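PDB 4YOD: thioredoxin-like protein from Bacteroides caccae ATCC 43185, which is of uncharacterised function but has a thioredoxin fold and a CxxC motif, consistent with thiol-disulfide redox chemistry. Local coordinates for residues T190-G195 / A256-Y261; E194-A199 / A274-I279; P200-L205 / L211-I216. One frame throughout, in Å; residues are numbered along the deposited sequence.

Overall arrangement
After the helices of residues 27-146, the chain enters the thioredoxin fold, and all three contacts lie there. Helix 187-197 opens contact 1 with residues 190-195 and contact 2 with residues 194-199, the two sharing Glu194 and Gly195. Contact 3 closes first, joining helix 200-207 to strand 211-217 after a short connection, a tight loop lying wholly within the two longer ones. The chain then returns at residues 256-261 to complete contact 1, and at 274-279 to complete contact 2, so these two loops cross. Together they tie helix 187-197 to strand 259-263 and to the C-terminal helix 276-286. Leu260 meets Ile279, and Ile279 meets Ile202, linking neighbouring contacts.

Contact 1 of 3, residues T190-G195 / A256-Y261; sequences TETIEG and AIPTLY
The pyrrolidine ring of Pro258 turns its outer corner to helix 187-197: Thr192 OG1 reaches CG of Pro258 from beyond the rim of the ring, not from above a face, at 3.6 Å. Pro258 also touches Ala188 and Cys189. The peptide between Ile257 and Pro258 is cis, just before strand 259-263 begins. With CG2 anti to the backbone N of Thr192 (chi1 -65°), the methyl leans to the strand while OG1 lies beside the backbone N. Tip to tip, Thr192 CG2 meets the forked end of Leu260, 4.0 Å from CD1 and 4.1 Å from CD2, so the methyl is received by both branches. Phe180 of the central strand 176-181 touches Thr192, Pro258 and Leu260. A cis-proline loop against a CxxC pair at a helix start, here probably Cys186 and Cys189, is as in thioredoxins. No hydrogen bond crosses the interface: Thr192 OG1 bonds Ala188 O, one turn back in its own helix, and toward Pro258 it makes only van der Waals contact, leaving packing to hold the helix against the proline and the strand.

Contact 2 of 3, residues E194-A199 / A274-I279; sequences EGLKQA and ATTQAI
Apolar packing carries this contact, with Thr276 as the common partner of Leu196 and Gly195. Its methyl CG2 crosses the side chain of Leu196 at an angle and lies alongside the CG-CD2 bond of that leucine, 4.1 Å from either atom. On the backbone side the same methyl faces Gly195, whose C atom is 4.4 Å from Thr276 CG2. Gly195 CA stands 6.2 Å from Thr276 CA; the position a beta carbon would take on the glycine points at Thr276, close to its OG1, so the bare backbone is what the threonine meets. The threonine has OG1 between its backbone N and carbonyl carbon (chi1 58°), which leaves CG2 anti to the carbonyl carbon and turned to the leucine. No hydrogen bond crosses the interface. Polar bonding is instead local: Thr275 is the N-cap of helix 276-286, and its OG1 accepts from Ala278 N at 3.1 Å with an N-H...O angle of 154°, holding the first turn that presents Thr276. Leu196 also rests on Leu178, Phe180 and Leu260 of the sheet and on Trp236, while Ile279 covers Leu178 and Leu260. The last turn of helix 187-197 and the first of helix 276-286 therefore lie side by side over strands 176-181 and 259-263.

Contact 3 of 3, residues P200-L205 / L211-I216; sequences PIISQL and LIVLSI
Leu211 lays its CD2 methyl across Ile202, in the first turn of helix 200-207. That methyl comes 3.7 Å from Ile202 O. It also lies 4.0 Å from Ile202 CG2, so it covers both the backbone and the branch of the isoleucine. Leu211 has CG anti to its own backbone N (chi1 168°), which swings the isobutyl group from the start of strand 211-217 back over the helix. At its root, Leu211 CB packs on Leu205 CB at 3.6 Å, a close meeting of two methylenes. Ile202 CG2 also reaches the next inward-facing residue of the strand, Val213, with 4.3 Å between the CG2 atoms of the two side chains. Leu211 and Val213 thus take the helix on one face of the strand, while Ile212 between them faces the other way. One hydrogen bond bridges the connection between helix and strand: Leu211 N donates to Leu205 O at 3.0 Å with an N-H...O angle of 141°, the donor standing well above the carbonyl plane. The axes of segments 200-205 and 211-216 approach to 8.2 Å and make 107°, so the helix runs nearly across the strand. Helices 187-197 and 200-207 connect strand 176-181 to the parallel strand 211-217, a beta-alpha-beta crossover. Leu178 and Leu283 extend the hydrophobic surroundings of Ile202, Tyr176 adjoins Leu211, and Trp236 adjoins Val213. The chemistry is that of a buried aliphatic core: four hydrophobic residues supply the packing, and the single polar link joins two main-chain groups, satisfying a carbonyl near the end of the helix as the chain turns into the sheet.

Contact 1 of 3, residues T190-G195 / A256-Y261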
ATOM      1  N   THR A 190      12.006 -10.571 -11.740  1.00 51.09           N
ATOM      2  CA  THR A 190      11.896 -11.479 -12.896  1.00 52.97           C
ATOM      3  C   THR A 190      10.484 -12.086 -12.945  1.00 55.41           C
ATOM      4  O   THR A 190       9.900 -12.186 -14.021  1.00 53.94           O
ATOM      5  CB  THR A 190      12.977 -12.592 -12.857  1.00 61.87           C
ATOM      6  OG1 THR A 190      14.248 -12.032 -12.537  1.00 64.48           O
ATOM      7  CG2 THR A 190      13.080 -13.345 -14.169  1.00 61.38           C
ATOM      8  N   GLU A 191       9.952 -12.483 -11.768  1.00 52.00           N
ATOM      9  CA  GLU A 191       8.616 -13.053 -11.573  1.00 51.43           C
ATOM     10  C   GLU A 191       7.533 -12.041 -12.035  1.00 50.35           C
ATOM     11  O   GLU A 191       6.585 -12.422 -12.727  1.00 49.70           O
ATOM     12  CB  GLU A 191       8.445 -13.402 -10.085  1.00 53.10           C
ATOM     13  CG  GLU A 191       7.340 -14.391  -9.768  1.00 67.43           C
ATOM     14  CD  GLU A 191       7.382 -14.880  -8.333  1.00 96.07           C
ATOM     15  OE1 GLU A 191       7.002 -14.104  -7.425  1.00 93.59           O
ATOM     16  OE2 GLU A 191       7.820 -16.034  -8.113  1.00 94.23           O
ATOM     17  N   THR A 192       7.723 -10.752 -11.690  1.00 42.71           N
ATOM     18  CA  THR A 192       6.832  -9.653 -12.059  1.00 39.73           C
ATOM     19  C   THR A 192       6.892  -9.390 -13.582  1.00 41.56           C
ATOM     20  O   THR A 192       5.834  -9.191 -14.178  1.00 40.52           O
ATOM     21  CB  THR A 192       7.148  -8.403 -11.219  1.00 44.36           C
ATOM     22  OG1 THR A 192       6.838  -8.706  -9.861  1.00 46.18           O
ATOM     23  CG2 THR A 192       6.343  -7.181 -11.642  1.00 40.51           C
ATOM     24  N   ILE A 193       8.096  -9.404 -14.204  1.00 39.03           N
ATOM     25  CA  ILE A 193       8.245  -9.237 -15.662  1.00 40.58           C
ATOM     26  C   ILE A 193       7.416 -10.329 -16.382  1.00 48.42           C
ATOM     27  O   ILE A 193       6.644 -10.003 -17.289  1.00 47.79           O
ATOM     28  CB  ILE A 193       9.737  -9.230 -16.138  1.00 45.04           C
ATOM     29  CG1 ILE A 193      10.471  -7.937 -15.698  1.00 43.74           C
ATOM     30  CG2 ILE A 193       9.839  -9.395 -17.662  1.00 48.24           C
ATOM     31  CD1 ILE A 193      11.995  -8.040 -15.592  1.00 51.30           C
ATOM     32  N   GLU A 194       7.544 -11.598 -15.927  1.00 47.57           N
ATOM     33  CA  GLU A 194       6.846 -12.767 -16.474  1.00 50.06           C
ATOM     34  C   GLU A 194       5.325 -12.651 -16.297  1.00 51.46           C
ATOM     35  O   GLU A 194       4.581 -12.946 -17.233  1.00 50.99           O
ATOM     36  CB  GLU A 194       7.376 -14.060 -15.828  1.00 54.04           C
ATOM     37  CG  GLU A 194       7.542 -15.222 -16.796  1.00 69.77           C
ATOM     38  CD  GLU A 194       8.272 -14.935 -18.100  1.00 98.43           C
ATOM     39  OE1 GLU A 194       9.412 -14.418 -18.053  1.00 94.80           O
ATOM     40  OE2 GLU A 194       7.698 -15.236 -19.171  1.00 94.96           O
ATOM     41  N   GLY A 195       4.894 -12.179 -15.131  1.00 46.10           N
ATOM     42  CA  GLY A 195       3.483 -11.960 -14.819  1.00 45.33           C
ATOM     43  C   GLY A 195       2.835 -10.904 -15.702  1.00 47.97           C
ATOM     44  O   GLY A 195       1.691 -11.076 -16.127  1.00 48.26           O
ATOM     45  N   ALA A 256       9.481  -1.481  -0.906  1.00 39.57           N
ATOM     46  CA  ALA A 256       9.159  -2.706  -1.634  1.00 40.68           C
ATOM     47  C   ALA A 256       9.552  -2.566  -3.094  1.00 44.28           C
ATOM     48  O   ALA A 256       8.974  -1.750  -3.814  1.00 41.75           O
ATOM     49  CB  ALA A 256       7.667  -3.012  -1.524  1.00 40.77           C
ATOM     50  N   ILE A 257      10.554  -3.339  -3.526  1.00 43.14           N
ATOM     51  CA  ILE A 257      10.977  -3.380  -4.925  1.00 42.86           C
ATOM     52  C   ILE A 257      10.965  -4.869  -5.294  1.00 47.43           C
ATOM     53  O   ILE A 257      11.552  -5.672  -4.570  1.00 50.82           O
ATOM     54  CB  ILE A 257      12.306  -2.632  -5.235  1.00 46.97           C
ATOM     55  CG1 ILE A 257      12.114  -1.095  -5.083  1.00 45.51           C
ATOM     56  CG2 ILE A 257      12.810  -2.973  -6.651  1.00 48.84           C
ATOM     57  CD1 ILE A 257      13.423  -0.251  -5.123  1.00 56.00           C
ATOM     58  N   PRO A 258      10.179  -5.289  -6.306  1.00 39.79           N
ATOM     59  CA  PRO A 258       9.446  -4.462  -7.273  1.00 36.77           C
ATOM     60  C   PRO A 258       8.171  -3.843  -6.717  1.00 38.19           C
ATOM     61  O   PRO A 258       7.608  -4.308  -5.719  1.00 36.83           O
ATOM     62  CB  PRO A 258       9.111  -5.464  -8.396  1.00 39.63           C
ATOM     63  CG  PRO A 258       9.017  -6.792  -7.687  1.00 45.59           C
ATOM     64  CD  PRO A 258      10.113  -6.727  -6.659  1.00 42.22           C
ATOM     65  N   THR A 259       7.737  -2.758  -7.354  1.00 33.86           N
ATOM     66  CA  THR A 259       6.467  -2.142  -7.006  1.00 33.41           C
ATOM     67  C   THR A 259       5.818  -1.647  -8.298  1.00 35.35           C
ATOM     68  O   THR A 259       6.510  -1.232  -9.228  1.00 35.20           O
ATOM     69  CB  THR A 259       6.551  -1.118  -5.869  1.00 47.19           C
ATOM     70  OG1 THR A 259       5.247  -0.996  -5.338  1.00 54.84           O
ATOM     71  CG2 THR A 259       7.071   0.243  -6.293  1.00 44.40           C
ATOM     72  N   LEU A 260       4.493  -1.760  -8.368  1.00 29.66           N
ATOM     73  CA  LEU A 260       3.746  -1.377  -9.561  1.00 28.22           C
ATOM     74  C   LEU A 260       2.718  -0.325  -9.256  1.00 27.37           C
ATOM     75  O   LEU A 260       2.065  -0.405  -8.227  1.00 23.69           O
ATOM     76  CB  LEU A 260       3.030  -2.600 -10.176  1.00 28.99           C
ATOM     77  CG  LEU A 260       3.896  -3.773 -10.628  1.00 34.96           C
ATOM     78  CD1 LEU A 260       3.034  -5.002 -10.914  1.00 36.46           C
ATOM     79  CD2 LEU A 260       4.714  -3.409 -11.843  1.00 38.11           C
ATOM     80  N   TYR A 261       2.591   0.653 -10.164  1.00 23.13           N
ATOM     81  CA  TYR A 261       1.570   1.701 -10.117  1.00 23.35           C
ATOM     82  C   TYR A 261       0.790   1.692 -11.407  1.00 27.99           C
ATOM     83  O   TYR A 261       1.371   1.468 -12.464  1.00 29.64           O
ATOM     84  CB  TYR A 261       2.200   3.098  -9.956  1.00 23.56           C
ATOM     85  CG  TYR A 261       2.664   3.429  -8.558  1.00 26.47           C
ATOM     86  CD1 TYR A 261       3.880   2.953  -8.076  1.00 30.00           C
ATOM     87  CD2 TYR A 261       1.944   4.308  -7.756  1.00 26.92           C
ATOM     88  CE1 TYR A 261       4.345   3.303  -6.806  1.00 30.08           C
ATOM     89  CE2 TYR A 261       2.390   4.647  -6.474  1.00 27.41           C
ATOM     90  CZ  TYR A 261       3.600   4.156  -6.015  1.00 33.22           C
ATOM     91  OH  TYR A 261       4.024   4.440  -4.745  1.00 34.37           O
TER

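Contact 2 of 3, residues E194-A199 / A274-I279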
ATOM      1  N   GLU A 194       7.544 -11.598 -15.927  1.00 47.57           N
ATOM      2  CA  GLU A 194       6.846 -12.767 -16.474  1.00 50.06           C
ATOM      3  C   GLU A 194       5.325 -12.651 -16.297  1.00 51.46           C
ATOM      4  O   GLU A 194       4.581 -12.946 -17.233  1.00 50.99           O
ATOM      5  CB  GLU A 194       7.376 -14.060 -15.828  1.00 54.04           C
ATOM      6  CG  GLU A 194       7.542 -15.222 -16.796  1.00 69.77           C
ATOM      7  CD  GLU A 194       8.272 -14.935 -18.100  1.00 98.43           C
ATOM      8  OE1 GLU A 194       9.412 -14.418 -18.053  1.00 94.80           O
ATOM      9  OE2 GLU A 194       7.698 -15.236 -19.171  1.00 94.96           O
ATOM     10  N   GLY A 195       4.894 -12.179 -15.131  1.00 46.10           N
ATOM     11  CA  GLY A 195       3.483 -11.960 -14.819  1.00 45.33           C
ATOM     12  C   GLY A 195       2.835 -10.904 -15.702  1.00 47.97           C
ATOM     13  O   GLY A 195       1.691 -11.076 -16.127  1.00 48.26           O
ATOM     14  N   LEU A 196       3.572  -9.820 -16.013  1.00 41.99           N
ATOM     15  CA  LEU A 196       3.109  -8.764 -16.909  1.00 40.77           C
ATOM     16  C   LEU A 196       3.069  -9.247 -18.365  1.00 47.40           C
ATOM     17  O   LEU A 196       2.115  -8.924 -19.078  1.00 47.71           O
ATOM     18  CB  LEU A 196       3.974  -7.493 -16.780  1.00 39.28           C
ATOM     19  CG  LEU A 196       3.778  -6.700 -15.477  1.00 42.09           C
ATOM     20  CD1 LEU A 196       4.842  -5.645 -15.325  1.00 41.21           C
ATOM     21  CD2 LEU A 196       2.377  -6.090 -15.387  1.00 42.54           C
ATOM     22  N   LYS A 197       4.077 -10.038 -18.797  1.00 46.05           N
ATOM     23  CA  LYS A 197       4.160 -10.605 -20.149  1.00 47.95           C
ATOM     24  C   LYS A 197       3.047 -11.637 -20.407  1.00 53.33           C
ATOM     25  O   LYS A 197       2.568 -11.743 -21.537  1.00 54.76           O
ATOM     26  CB  LYS A 197       5.523 -11.282 -20.367  1.00 53.20           C
ATOM     27  CG  LYS A 197       6.687 -10.342 -20.640  1.00 64.56           C
ATOM     28  CD  LYS A 197       8.003 -11.089 -20.439  1.00 77.94           C
ATOM     29  CE  LYS A 197       8.929 -11.035 -21.626  1.00 91.91           C
ATOM     30  NZ  LYS A 197      10.227 -11.701 -21.334  1.00100.73           N
ATOM     31  N   GLN A 198       2.651 -12.394 -19.368  1.00 49.16           N
ATOM     32  CA  GLN A 198       1.637 -13.447 -19.457  1.00 51.17           C
ATOM     33  C   GLN A 198       0.194 -12.904 -19.281  1.00 55.08           C
ATOM     34  O   GLN A 198      -0.748 -13.697 -19.306  1.00 58.00           O
ATOM     35  CB  GLN A 198       1.932 -14.585 -18.448  1.00 53.24           C
ATOM     36  CG  GLN A 198       3.096 -15.493 -18.893  1.00 72.15           C
ATOM     37  CD  GLN A 198       3.595 -16.518 -17.882  1.00 92.18           C
ATOM     38  OE1 GLN A 198       4.783 -16.868 -17.866  1.00 85.18           O
ATOM     39  NE2 GLN A 198       2.711 -17.071 -17.051  1.00 85.72           N
ATOM     40  N   ALA A 199       0.011 -11.571 -19.150  1.00 47.37           N
ATOM     41  CA  ALA A 199      -1.328 -10.979 -19.044  1.00 45.11           C
ATOM     42  C   ALA A 199      -1.745 -10.452 -20.429  1.00 49.02           C
ATOM     43  O   ALA A 199      -1.115  -9.521 -20.933  1.00 48.37           O
ATOM     44  CB  ALA A 199      -1.346  -9.874 -18.002  1.00 42.84           C
ATOM     45  N   ALA A 274       0.481  -2.276  -6.413  1.00 29.00           N
ATOM     46  CA  ALA A 274      -0.484  -3.307  -6.789  1.00 29.48           C
ATOM     47  C   ALA A 274       0.158  -4.586  -7.262  1.00 35.27           C
ATOM     48  O   ALA A 274       1.273  -4.568  -7.779  1.00 36.20           O
ATOM     49  CB  ALA A 274      -1.396  -2.774  -7.884  1.00 30.07           C
ATOM     50  N   THR A 275      -0.585  -5.699  -7.163  1.00 32.26           N
ATOM     51  CA  THR A 275      -0.125  -6.973  -7.712  1.00 32.43           C
ATOM     52  C   THR A 275      -0.356  -6.953  -9.229  1.00 35.69           C
ATOM     53  O   THR A 275      -1.149  -6.140  -9.705  1.00 33.10           O
ATOM     54  CB  THR A 275      -0.858  -8.134  -7.060  1.00 38.42           C
ATOM     55  OG1 THR A 275      -2.259  -8.036  -7.367  1.00 36.66           O
ATOM     56  CG2 THR A 275      -0.614  -8.220  -5.547  1.00 37.21           C
ATOM     57  N   THR A 276       0.302  -7.856  -9.981  1.00 34.52           N
ATOM     58  CA  THR A 276       0.075  -7.985 -11.423  1.00 34.90           C
ATOM     59  C   THR A 276      -1.390  -8.381 -11.682  1.00 37.43           C
ATOM     60  O   THR A 276      -1.978  -7.906 -12.644  1.00 36.48           O
ATOM     61  CB  THR A 276       1.034  -8.996 -12.080  1.00 48.01           C
ATOM     62  OG1 THR A 276       0.885 -10.266 -11.446  1.00 51.90           O
ATOM     63  CG2 THR A 276       2.492  -8.543 -12.049  1.00 47.56           C
ATOM     64  N   GLN A 277      -1.987  -9.208 -10.793  1.00 35.32           N
ATOM     65  CA  GLN A 277      -3.381  -9.667 -10.921  1.00 36.58           C
ATOM     66  C   GLN A 277      -4.371  -8.485 -10.781  1.00 38.80           C
ATOM     67  O   GLN A 277      -5.334  -8.417 -11.548  1.00 38.21           O
ATOM     68  CB  GLN A 277      -3.703 -10.778  -9.897  1.00 39.55           C
ATOM     69  CG  GLN A 277      -5.123 -11.344 -10.020  1.00 65.07           C
ATOM     70  CD  GLN A 277      -5.493 -12.369  -8.966  1.00 94.91           C
ATOM     71  OE1 GLN A 277      -5.046 -12.321  -7.812  1.00 90.47           O
ATOM     72  NE2 GLN A 277      -6.370 -13.294  -9.336  1.00 91.87           N
ATOM     73  N   ALA A 278      -4.114  -7.558  -9.830  1.00 34.18           N
ATOM     74  CA  ALA A 278      -4.951  -6.379  -9.585  1.00 33.13           C
ATOM     75  C   ALA A 278      -4.943  -5.457 -10.812  1.00 35.11           C
ATOM     76  O   ALA A 278      -5.999  -4.997 -11.240  1.00 34.10           O
ATOM     77  CB  ALA A 278      -4.450  -5.618  -8.350  1.00 33.30           C
ATOM     78  N   ILE A 279      -3.759  -5.221 -11.393  1.00 31.07           N
ATOM     79  CA  ILE A 279      -3.610  -4.373 -12.583  1.00 29.87           C
ATOM     80  C   ILE A 279      -4.336  -5.032 -13.757  1.00 32.25           C
ATOM     81  O   ILE A 279      -5.101  -4.359 -14.458  1.00 31.99           O
ATOM     82  CB  ILE A 279      -2.124  -4.078 -12.894  1.00 32.14           C
ATOM     83  CG1 ILE A 279      -1.562  -3.087 -11.839  1.00 31.04           C
ATOM     84  CG2 ILE A 279      -1.943  -3.480 -14.329  1.00 32.44           C
ATOM     85  CD1 ILE A 279      -0.107  -3.054 -11.799  1.00 38.79           C
TER

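Contact 3 of 3, residues P200-L205 / L211-I216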
ATOM      1  N   PRO A 200      -2.733 -11.085 -21.104  1.00 47.82           N
ATOM      2  CA  PRO A 200      -3.067 -10.675 -22.487  1.00 48.41           C
ATOM      3  C   PRO A 200      -3.531  -9.225 -22.642  1.00 47.96           C
ATOM      4  O   PRO A 200      -3.191  -8.607 -23.655  1.00 47.25           O
ATOM      5  CB  PRO A 200      -4.179 -11.645 -22.891  1.00 52.63           C
ATOM      6  CG  PRO A 200      -4.009 -12.816 -22.003  1.00 57.78           C
ATOM      7  CD  PRO A 200      -3.508 -12.283 -20.704  1.00 50.70           C
ATOM      8  N   ILE A 201      -4.275  -8.677 -21.658  1.00 41.47           N
ATOM      9  CA  ILE A 201      -4.773  -7.296 -21.727  1.00 40.86           C
ATOM     10  C   ILE A 201      -3.601  -6.268 -21.841  1.00 45.04           C
ATOM     11  O   ILE A 201      -3.761  -5.269 -22.547  1.00 43.45           O
ATOM     12  CB  ILE A 201      -5.749  -6.942 -20.553  1.00 42.48           C
ATOM     13  CG1 ILE A 201      -6.562  -5.655 -20.837  1.00 41.92           C
ATOM     14  CG2 ILE A 201      -5.048  -6.879 -19.172  1.00 41.13           C
ATOM     15  CD1 ILE A 201      -7.430  -5.693 -22.161  1.00 43.63           C
ATOM     16  N   ILE A 202      -2.439  -6.530 -21.182  1.00 43.27           N
ATOM     17  CA  ILE A 202      -1.248  -5.659 -21.199  1.00 42.80           C
ATOM     18  C   ILE A 202      -0.724  -5.526 -22.643  1.00 47.11           C
ATOM     19  O   ILE A 202      -0.644  -4.417 -23.169  1.00 45.31           O
ATOM     20  CB  ILE A 202      -0.136  -6.190 -20.237  1.00 46.11           C
ATOM     21  CG1 ILE A 202      -0.654  -6.409 -18.781  1.00 45.61           C
ATOM     22  CG2 ILE A 202       1.125  -5.310 -20.272  1.00 46.90           C
ATOM     23  CD1 ILE A 202      -0.954  -5.209 -17.897  1.00 51.71           C
ATOM     24  N   SER A 203      -0.407  -6.673 -23.274  1.00 47.44           N
ATOM     25  CA  SER A 203       0.092  -6.793 -24.648  1.00 49.54           C
ATOM     26  C   SER A 203      -0.862  -6.132 -25.650  1.00 52.49           C
ATOM     27  O   SER A 203      -0.400  -5.445 -26.561  1.00 53.85           O
ATOM     28  CB  SER A 203       0.296  -8.263 -25.014  1.00 57.03           C
ATOM     29  OG  SER A 203       0.756  -9.024 -23.907  1.00 67.47           O
ATOM     30  N   GLN A 204      -2.188  -6.313 -25.453  1.00 47.02           N
ATOM     31  CA  GLN A 204      -3.243  -5.769 -26.312  1.00 47.19           C
ATOM     32  C   GLN A 204      -3.291  -4.252 -26.246  1.00 47.43           C
ATOM     33  O   GLN A 204      -3.277  -3.618 -27.298  1.00 47.51           O
ATOM     34  CB  GLN A 204      -4.610  -6.364 -25.922  1.00 49.28           C
ATOM     35  CG  GLN A 204      -5.806  -5.852 -26.729  1.00 62.96           C
ATOM     36  CD  GLN A 204      -7.136  -6.059 -26.024  1.00 81.83           C
ATOM     37  OE1 GLN A 204      -7.357  -7.044 -25.296  1.00 71.25           O
ATOM     38  NE2 GLN A 204      -8.072  -5.145 -26.255  1.00 76.34           N
ATOM     39  N   LEU A 205      -3.340  -3.666 -25.023  1.00 41.40           N
ATOM     40  CA  LEU A 205      -3.422  -2.217 -24.854  1.00 40.31           C
ATOM     41  C   LEU A 205      -2.102  -1.524 -25.225  1.00 44.86           C
ATOM     42  O   LEU A 205      -2.138  -0.360 -25.636  1.00 43.87           O
ATOM     43  CB  LEU A 205      -3.858  -1.845 -23.417  1.00 38.45           C
ATOM     44  CG  LEU A 205      -5.235  -2.373 -22.941  1.00 43.46           C
ATOM     45  CD1 LEU A 205      -5.451  -2.063 -21.458  1.00 41.26           C
ATOM     46  CD2 LEU A 205      -6.390  -1.795 -23.770  1.00 47.45           C
ATOM     47  N   LEU A 211      -1.895   1.860 -23.601  1.00 38.58           N
ATOM     48  CA  LEU A 211      -1.107   1.654 -22.384  1.00 36.02           C
ATOM     49  C   LEU A 211       0.390   1.762 -22.651  1.00 40.68           C
ATOM     50  O   LEU A 211       0.892   1.184 -23.614  1.00 42.09           O
ATOM     51  CB  LEU A 211      -1.434   0.256 -21.801  1.00 35.17           C
ATOM     52  CG  LEU A 211      -0.539  -0.330 -20.682  1.00 38.06           C
ATOM     53  CD1 LEU A 211      -0.852   0.286 -19.362  1.00 34.93           C
ATOM     54  CD2 LEU A 211      -0.787  -1.837 -20.529  1.00 42.68           C
ATOM     55  N   ILE A 212       1.096   2.481 -21.784  1.00 36.23           N
ATOM     56  CA  ILE A 212       2.549   2.569 -21.821  1.00 36.35           C
ATOM     57  C   ILE A 212       3.071   1.890 -20.554  1.00 39.22           C
ATOM     58  O   ILE A 212       2.530   2.112 -19.464  1.00 36.50           O
ATOM     59  CB  ILE A 212       3.064   4.036 -21.986  1.00 39.86           C
ATOM     60  CG1 ILE A 212       2.887   4.525 -23.461  1.00 41.55           C
ATOM     61  CG2 ILE A 212       4.536   4.178 -21.537  1.00 40.45           C
ATOM     62  CD1 ILE A 212       3.004   6.072 -23.638  1.00 44.87           C
ATOM     63  N   VAL A 213       4.101   1.048 -20.703  1.00 36.56           N
ATOM     64  CA  VAL A 213       4.757   0.435 -19.555  1.00 34.73           C
ATOM     65  C   VAL A 213       6.130   1.136 -19.411  1.00 38.42           C
ATOM     66  O   VAL A 213       6.971   1.068 -20.313  1.00 38.91           O
ATOM     67  CB  VAL A 213       4.864  -1.107 -19.628  1.00 38.25           C
ATOM     68  CG1 VAL A 213       5.577  -1.652 -18.388  1.00 37.46           C
ATOM     69  CG2 VAL A 213       3.483  -1.752 -19.762  1.00 37.63           C
ATOM     70  N   LEU A 214       6.315   1.846 -18.303  1.00 33.22           N
ATOM     71  CA  LEU A 214       7.548   2.539 -17.977  1.00 33.17           C
ATOM     72  C   LEU A 214       8.238   1.820 -16.826  1.00 37.23           C
ATOM     73  O   LEU A 214       7.725   1.810 -15.704  1.00 35.71           O
ATOM     74  CB  LEU A 214       7.267   4.020 -17.609  1.00 32.31           C
ATOM     75  CG  LEU A 214       8.478   4.880 -17.221  1.00 37.05           C
ATOM     76  CD1 LEU A 214       9.403   5.118 -18.419  1.00 39.47           C
ATOM     77  CD2 LEU A 214       8.048   6.219 -16.672  1.00 37.17           C
ATOM     78  N   SER A 215       9.398   1.216 -17.091  1.00 35.16           N
ATOM     79  CA  SER A 215      10.137   0.557 -16.016  1.00 34.14           C
ATOM     80  C   SER A 215      11.209   1.523 -15.556  1.00 38.08           C
ATOM     81  O   SER A 215      11.855   2.151 -16.399  1.00 38.30           O
ATOM     82  CB  SER A 215      10.725  -0.774 -16.470  1.00 39.32           C
ATOM     83  OG  SER A 215      11.855  -0.562 -17.297  1.00 42.68           O
ATOM     84  N   ILE A 216      11.357   1.693 -14.242  1.00 34.62           N
ATOM     85  CA  ILE A 216      12.336   2.638 -13.724  1.00 35.81           C
ATOM     86  C   ILE A 216      13.214   1.985 -12.655  1.00 38.74           C
ATOM     87  O   ILE A 216      12.727   1.400 -11.678  1.00 34.83           O
ATOM     88  CB  ILE A 216      11.712   3.985 -13.243  1.00 37.99           C
ATOM     89  CG1 ILE A 216      12.788   4.986 -12.751  1.00 39.45           C
ATOM     90  CG2 ILE A 216      10.619   3.809 -12.193  1.00 39.03           C
ATOM     91  CD1 ILE A 216      13.565   5.673 -13.854  1.00 42.16           C
TER